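Local coordinates for ferrous iron uptake transporter protein B (Streptococcus thermophilus, PDB 3TAH), which probably drives GTP-powered uptake of ferrous iron across the cell membrane, this chain being its cytosolic nucleotide-binding G domain with the attached helical domain, at residues D74-Q79 and T101-T106; N86-T91 and R95-T100. The protein carries 1 engineered substitution. One frame throughout, in Å; residues are numbered along the deposited sequence.

Contact 1. Residues D74-Q79 and T101-T106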
loop_
_atom_site.group_PDB
_atom_site.type_symbol
_atom_site.label_atom_id
_atom_site.label_comp_id
_atom_site.label_asym_id
_atom_site.label_seq_id
_atom_site.Cartn_x
_atom_site.Cartn_y
_atom_site.Cartn_z
ATOM N N ASP A 74 2.535 6.227 -9.201
ATOM C CA ASP A 74 2.026 7.473 -9.785
ATOM C C ASP A 74 0.512 7.556 -9.652
ATOM O O ASP A 74 -0.036 8.599 -9.298
ATOM C CB ASP A 74 2.415 7.623 -11.263
ATOM C CG ASP A 74 3.914 7.800 -11.466
ATOM O OD1 ASP A 74 4.640 8.098 -10.486
ATOM O OD2 ASP A 74 4.390 7.631 -12.603
ATOM N N TYR A 75 -0.166 6.453 -9.928
ATOM C CA TYR A 75 -1.606 6.435 -9.800
ATOM C C TYR A 75 -2.036 6.686 -8.357
ATOM O O TYR A 75 -2.894 7.535 -8.094
ATOM C CB TYR A 75 -2.182 5.116 -10.278
ATOM C CG TYR A 75 -3.658 5.081 -10.050
ATOM C CD1 TYR A 75 -4.521 5.784 -10.887
ATOM C CD2 TYR A 75 -4.201 4.368 -8.985
ATOM C CE1 TYR A 75 -5.893 5.767 -10.673
ATOM C CE2 TYR A 75 -5.554 4.345 -8.770
ATOM C CZ TYR A 75 -6.397 5.041 -9.613
ATOM O OH TYR A 75 -7.752 5.010 -9.383
ATOM N N LEU A 76 -1.442 5.959 -7.416
ATOM C CA LEU A 76 -1.827 6.132 -6.005
ATOM C C LEU A 76 -1.495 7.511 -5.427
ATOM O O LEU A 76 -2.246 8.013 -4.595
ATOM C CB LEU A 76 -1.229 5.019 -5.137
ATOM C CG LEU A 76 -1.776 3.627 -5.469
ATOM C CD1 LEU A 76 -1.025 2.584 -4.664
ATOM C CD2 LEU A 76 -3.314 3.539 -5.207
ATOM N N LEU A 77 -0.379 8.100 -5.855
ATOM C CA LEU A 77 0.002 9.450 -5.426
ATOM C C LEU A 77 -0.783 10.559 -6.140
ATOM O O LEU A 77 -0.745 11.701 -5.705
ATOM C CB LEU A 77 1.503 9.678 -5.610
ATOM C CG LEU A 77 2.353 9.309 -4.394
ATOM C CD1 LEU A 77 1.930 7.967 -3.809
ATOM C CD2 LEU A 77 3.841 9.325 -4.734
ATOM N N SER A 78 -1.497 10.231 -7.217
ATOM C CA SER A 78 -2.302 11.223 -7.967
ATOM C C SER A 78 -3.582 11.622 -7.226
ATOM O O SER A 78 -4.272 12.556 -7.636
ATOM C CB SER A 78 -2.682 10.694 -9.358
ATOM O OG SER A 78 -3.750 9.749 -9.314
ATOM N N GLN A 79 -3.914 10.899 -6.158
ATOM C CA GLN A 79 -5.105 11.141 -5.368
ATOM C C GLN A 79 -6.412 10.991 -6.194
ATOM O O GLN A 79 -7.398 11.654 -5.898
ATOM C CB GLN A 79 -5.026 12.509 -4.654
ATOM C CG GLN A 79 -3.653 12.812 -4.001
ATOM C CD GLN A 79 -3.699 13.970 -3.009
ATOM O OE1 GLN A 79 -3.016 14.996 -3.184
ATOM N NE2 GLN A 79 -4.514 13.817 -1.969
ATOM N N THR A 101 2.408 -2.114 3.925
ATOM C CA THR A 101 2.905 -0.994 4.741
ATOM C C THR A 101 3.106 0.259 3.883
ATOM O O THR A 101 2.807 1.380 4.298
ATOM C CB THR A 101 4.205 -1.350 5.521
ATOM O OG1 THR A 101 5.277 -1.648 4.615
ATOM C CG2 THR A 101 3.986 -2.527 6.493
ATOM N N GLN A 102 3.600 0.064 2.672
ATOM C CA GLN A 102 3.811 1.159 1.743
ATOM C C GLN A 102 2.518 1.750 1.203
ATOM O O GLN A 102 2.427 2.962 1.006
ATOM C CB GLN A 102 4.693 0.697 0.587
ATOM C CG GLN A 102 6.073 0.226 1.007
ATOM C CD GLN A 102 6.812 -0.401 -0.143
ATOM O OE1 GLN A 102 6.978 0.237 -1.178
ATOM N NE2 GLN A 102 7.242 -1.654 0.014
ATOM N N LEU A 103 1.530 0.890 0.962
ATOM C CA LEU A 103 0.198 1.338 0.544
ATOM C C LEU A 103 -0.457 2.231 1.607
ATOM O O LEU A 103 -1.017 3.280 1.269
ATOM C CB LEU A 103 -0.698 0.148 0.204
ATOM C CG LEU A 103 -0.229 -0.740 -0.961
ATOM C CD1 LEU A 103 -1.090 -2.013 -1.050
ATOM C CD2 LEU A 103 -0.213 0.007 -2.314
ATOM N N ILE A 104 -0.371 1.836 2.882
ATOM C CA ILE A 104 -0.945 2.634 3.970
ATOM C C ILE A 104 -0.332 4.034 3.961
ATOM O O ILE A 104 -1.024 5.031 4.148
ATOM C CB ILE A 104 -0.758 1.942 5.353
ATOM C CG1 ILE A 104 -1.557 0.625 5.408
ATOM C CG2 ILE A 104 -1.202 2.875 6.498
ATOM C CD1 ILE A 104 -1.257 -0.300 6.610
ATOM N N GLU A 105 0.975 4.099 3.732
ATOM C CA GLU A 105 1.724 5.353 3.770
ATOM C C GLU A 105 1.335 6.353 2.665
ATOM O O GLU A 105 1.595 7.548 2.804
ATOM C CB GLU A 105 3.219 5.049 3.733
ATOM C CG GLU A 105 3.664 4.383 5.041
ATOM C CD GLU A 105 4.994 3.672 4.967
ATOM O OE1 GLU A 105 5.589 3.570 3.869
ATOM O OE2 GLU A 105 5.448 3.214 6.035
ATOM N N THR A 106 0.702 5.882 1.593
ATOM C CA THR A 106 0.206 6.785 0.542
ATOM C C THR A 106 -0.883 7.742 1.046
ATOM O O THR A 106 -1.146 8.791 0.433
ATOM C CB THR A 106 -0.368 6.016 -0.676
ATOM O OG1 THR A 106 -1.586 5.361 -0.298
ATOM C CG2 THR A 106 0.648 5.014 -1.261
HETATM O O HOH W 1 -1.979 9.934 -1.955
#

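Contact 2. Residues N86-T91 and R95-T100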
loop_
_atom_site.group_PDB
_atom_site.type_symbol
_atom_site.label_atom_id
_atom_site.label_comp_id
_atom_site.label_asym_id
_atom_site.label_seq_id
_atom_site.Cartn_x
_atom_site.Cartn_y
_atom_site.Cartn_z
ATOM N N ASN A 86 -6.486 -3.938 -1.043
ATOM C CA ASN A 86 -5.195 -4.614 -1.057
ATOM C C ASN A 86 -5.452 -6.114 -0.940
ATOM O O ASN A 86 -5.918 -6.575 0.104
ATOM C CB ASN A 86 -4.330 -4.050 0.095
ATOM C CG ASN A 86 -2.974 -4.726 0.252
ATOM O OD1 ASN A 86 -2.396 -4.720 1.349
ATOM N ND2 ASN A 86 -2.449 -5.297 -0.826
ATOM N N VAL A 87 -5.153 -6.852 -2.010
ATOM C CA VAL A 87 -5.283 -8.320 -2.035
ATOM C C VAL A 87 -3.998 -8.915 -1.452
ATOM O O VAL A 87 -2.900 -8.679 -1.969
ATOM C CB VAL A 87 -5.540 -8.859 -3.465
ATOM C CG1 VAL A 87 -5.693 -10.383 -3.470
ATOM C CG2 VAL A 87 -6.769 -8.189 -4.064
ATOM N N VAL A 88 -4.157 -9.664 -0.367
ATOM C CA VAL A 88 -3.058 -10.272 0.382
ATOM C C VAL A 88 -3.237 -11.792 0.444
ATOM O O VAL A 88 -4.301 -12.278 0.818
ATOM C CB VAL A 88 -3.008 -9.682 1.816
ATOM C CG1 VAL A 88 -2.077 -10.472 2.763
ATOM C CG2 VAL A 88 -2.606 -8.196 1.752
ATOM N N ASP A 89 -2.180 -12.513 0.076
ATOM C CA ASP A 89 -2.114 -13.962 0.163
ATOM C C ASP A 89 -1.906 -14.415 1.608
ATOM O O ASP A 89 -0.783 -14.339 2.148
ATOM C CB ASP A 89 -0.962 -14.464 -0.715
ATOM C CG ASP A 89 -0.819 -15.983 -0.714
ATOM O OD1 ASP A 89 -1.588 -16.695 -0.046
ATOM O OD2 ASP A 89 0.090 -16.460 -1.400
ATOM N N ALA A 90 -2.982 -14.917 2.212
ATOM C CA ALA A 90 -2.966 -15.368 3.607
ATOM C C ALA A 90 -1.910 -16.429 3.899
ATOM O O ALA A 90 -1.422 -16.494 5.024
ATOM C CB ALA A 90 -4.323 -15.887 4.014
ATOM N N THR A 91 -1.567 -17.245 2.896
ATOM C CA THR A 91 -0.590 -18.333 3.060
ATOM C C THR A 91 0.860 -17.839 2.989
ATOM O O THR A 91 1.788 -18.616 3.159
ATOM C CB THR A 91 -0.775 -19.453 2.007
ATOM O OG1 THR A 91 -0.234 -19.033 0.745
ATOM C CG2 THR A 91 -2.248 -19.841 1.852
ATOM N N ARG A 95 5.415 -11.695 3.812
ATOM C CA ARG A 95 5.938 -11.237 2.522
ATOM C C ARG A 95 4.965 -10.290 1.813
ATOM O O ARG A 95 5.401 -9.303 1.240
ATOM C CB ARG A 95 6.280 -12.409 1.583
ATOM C CG ARG A 95 6.856 -11.966 0.215
ATOM C CD ARG A 95 7.474 -13.111 -0.623
ATOM N NE ARG A 95 6.463 -14.013 -1.167
ATOM C CZ ARG A 95 6.688 -15.246 -1.639
ATOM N NH1 ARG A 95 7.902 -15.781 -1.659
ATOM N NH2 ARG A 95 5.662 -15.963 -2.099
ATOM N N ASN A 96 3.673 -10.610 1.850
ATOM C CA ASN A 96 2.641 -9.777 1.230
ATOM C C ASN A 96 2.429 -8.422 1.935
ATOM O O ASN A 96 2.128 -7.422 1.273
ATOM C CB ASN A 96 1.302 -10.511 1.150
ATOM C CG ASN A 96 1.238 -11.513 0.007
ATOM O OD1 ASN A 96 0.380 -11.405 -0.884
ATOM N ND2 ASN A 96 2.120 -12.496 0.031
ATOM N N LEU A 97 2.581 -8.393 3.264
ATOM C CA LEU A 97 2.367 -7.152 4.030
ATOM C C LEU A 97 3.483 -6.117 3.834
ATOM O O LEU A 97 3.325 -4.964 4.223
ATOM C CB LEU A 97 2.156 -7.427 5.528
ATOM C CG LEU A 97 0.889 -8.201 5.914
ATOM C CD1 LEU A 97 0.952 -8.550 7.382
ATOM C CD2 LEU A 97 -0.412 -7.408 5.580
ATOM N N TYR A 98 4.606 -6.518 3.244
ATOM C CA TYR A 98 5.666 -5.570 2.915
ATOM C C TYR A 98 5.116 -4.443 2.041
ATOM O O TYR A 98 5.261 -3.255 2.358
ATOM C CB TYR A 98 6.825 -6.300 2.243
ATOM C CG TYR A 98 8.033 -5.442 1.996
ATOM C CD1 TYR A 98 8.979 -5.225 2.999
ATOM C CD2 TYR A 98 8.249 -4.859 0.756
ATOM C CE1 TYR A 98 10.079 -4.445 2.780
ATOM C CE2 TYR A 98 9.363 -4.077 0.528
ATOM C CZ TYR A 98 10.266 -3.878 1.545
ATOM O OH TYR A 98 11.360 -3.109 1.324
ATOM N N LEU A 99 4.446 -4.821 0.963
ATOM C CA LEU A 99 3.758 -3.854 0.117
ATOM C C LEU A 99 2.674 -3.091 0.907
ATOM O O LEU A 99 2.552 -1.883 0.778
ATOM C CB LEU A 99 3.113 -4.551 -1.085
ATOM C CG LEU A 99 2.330 -3.666 -2.064
ATOM C CD1 LEU A 99 3.222 -2.621 -2.764
ATOM C CD2 LEU A 99 1.599 -4.527 -3.084
ATOM N N THR A 100 1.895 -3.808 1.719
ATOM C CA THR A 100 0.796 -3.221 2.457
ATOM C C THR A 100 1.255 -1.998 3.261
ATOM O O THR A 100 0.585 -0.952 3.257
ATOM C CB THR A 100 0.166 -4.263 3.399
ATOM O OG1 THR A 100 -0.232 -5.419 2.644
ATOM C CG2 THR A 100 -1.017 -3.650 4.143
HETATM O O HOH W 2 0.216 -6.595 -0.437
HETATM O O HOH W 3 -0.332 -9.054 -1.907
HETATM O O HOH W 4 2.086 -14.767 -2.040
#

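Contact 1. Residues D74-Q79 and T101-T106
Leu76 and Leu103 meet methyl to methyl, CD1 of Leu76 lying 3.6 Å from CD2 of Leu103, and this pair is the tight part of a small interface near the C-terminal ends of helices 67-77 and 93-105, which pack side by side on the central sheet of the P-loop GTPase domain. Each leucine holds its CG anti to the carbonyl carbon (chi1 -65° in Leu76 and -62° in Leu103), which sends both branched ends down toward that sheet. There Ile84 of strand 83-89 touches Leu76, Leu103 and Thr106, while Ala7 and Ile9 of strand 4-10 touch Leu76 and Leu103 respectively. Toward the C-terminal ends of the helices the fit loosens. The methyl CG2 of Thr106 stands 4.3 Å from CB of Leu76. Its approach to CD1 of Leu77, 4.1 Å, is less certain, since Leu77 has two conformers. Thr106 divides its two branches: OG1 turns back on its own helix and donates to Leu103 O at 2.7 Å, in the carbonyl plane, so that CG2 is left to face the neighbouring helix. The looser side is bridged by water, one molecule donating to Thr106 O at 2.8 Å and to Leu76 O at a longer 3.3 Å. Lacking a direct polar bond, the helix ends rely on shape and burial, and the water relay between carbonyls adds little directional constraint.

Contact 2. Residues N86-T91 and R95-T100
Asn96 OD1 is gripped from two sources: the backbone N of Asp89 donates to it at 3.0 Å, and a water donates to both this oxygen and Val87 O. The Asp89 bond is nearly straight at its hydrogen (168°), yet the donor sits well above the amide plane of Asn96, 68° out of it. Asn96 ND2 turns to Asn92 O, which fixes the other end of the amide, and also donates to a water that lies 2.7 Å from Asp89 OD2 and may donate to it. CB of Asn96 packs on CG1 of Val88 at 3.7 Å, the two side chains sliding past one another in opposite directions. These contacts lie in the beta-alpha-beta unit of the P-loop GTPase fold, where helix 93-105 returns almost antiparallel to strand 83-89 (161°, axes 7.8 Å apart) before strand 110-115. Thr100 OG1, anti to its carbonyl carbon and so turned to the strand, donates to Asn86 OD1 at 2.6 Å in the carbonyl plane; ND2 of Asn86 bonds Ile9 O and a water held by Asn96 O. At the strand's end, Asp89 OD1 accepts from Thr91 N, forming an Asx turn, and from Thr91 OG1, both from one side of the carboxylate plane, the amide well above it, the hydroxyl nearer, on the syn side.

Overall arrangement
Helix 93-105 serves both contacts: its first part lies against strand 83-89 in contact 2, and the region near its C-terminal end meets helix 67-77 in contact 1. Their centres are about 15 Å apart, and contact 2 is nested within the chain loop that contact 1 closes. They join directly where Leu103 CD1 packs 3.6 Å from Asn86 CG, so the apolar cluster runs into the polar one. Contact 2 lies nearer the nucleotide, with the Val87 side chain about 6 Å from the bound GDP analogue, whereas that of Leu103 is about 12 Å away. Asn96 also touches Asn11, and Asp89 touches the GDP-binding Met116, so contact 2 borders the residues that line the nucleotide pocket.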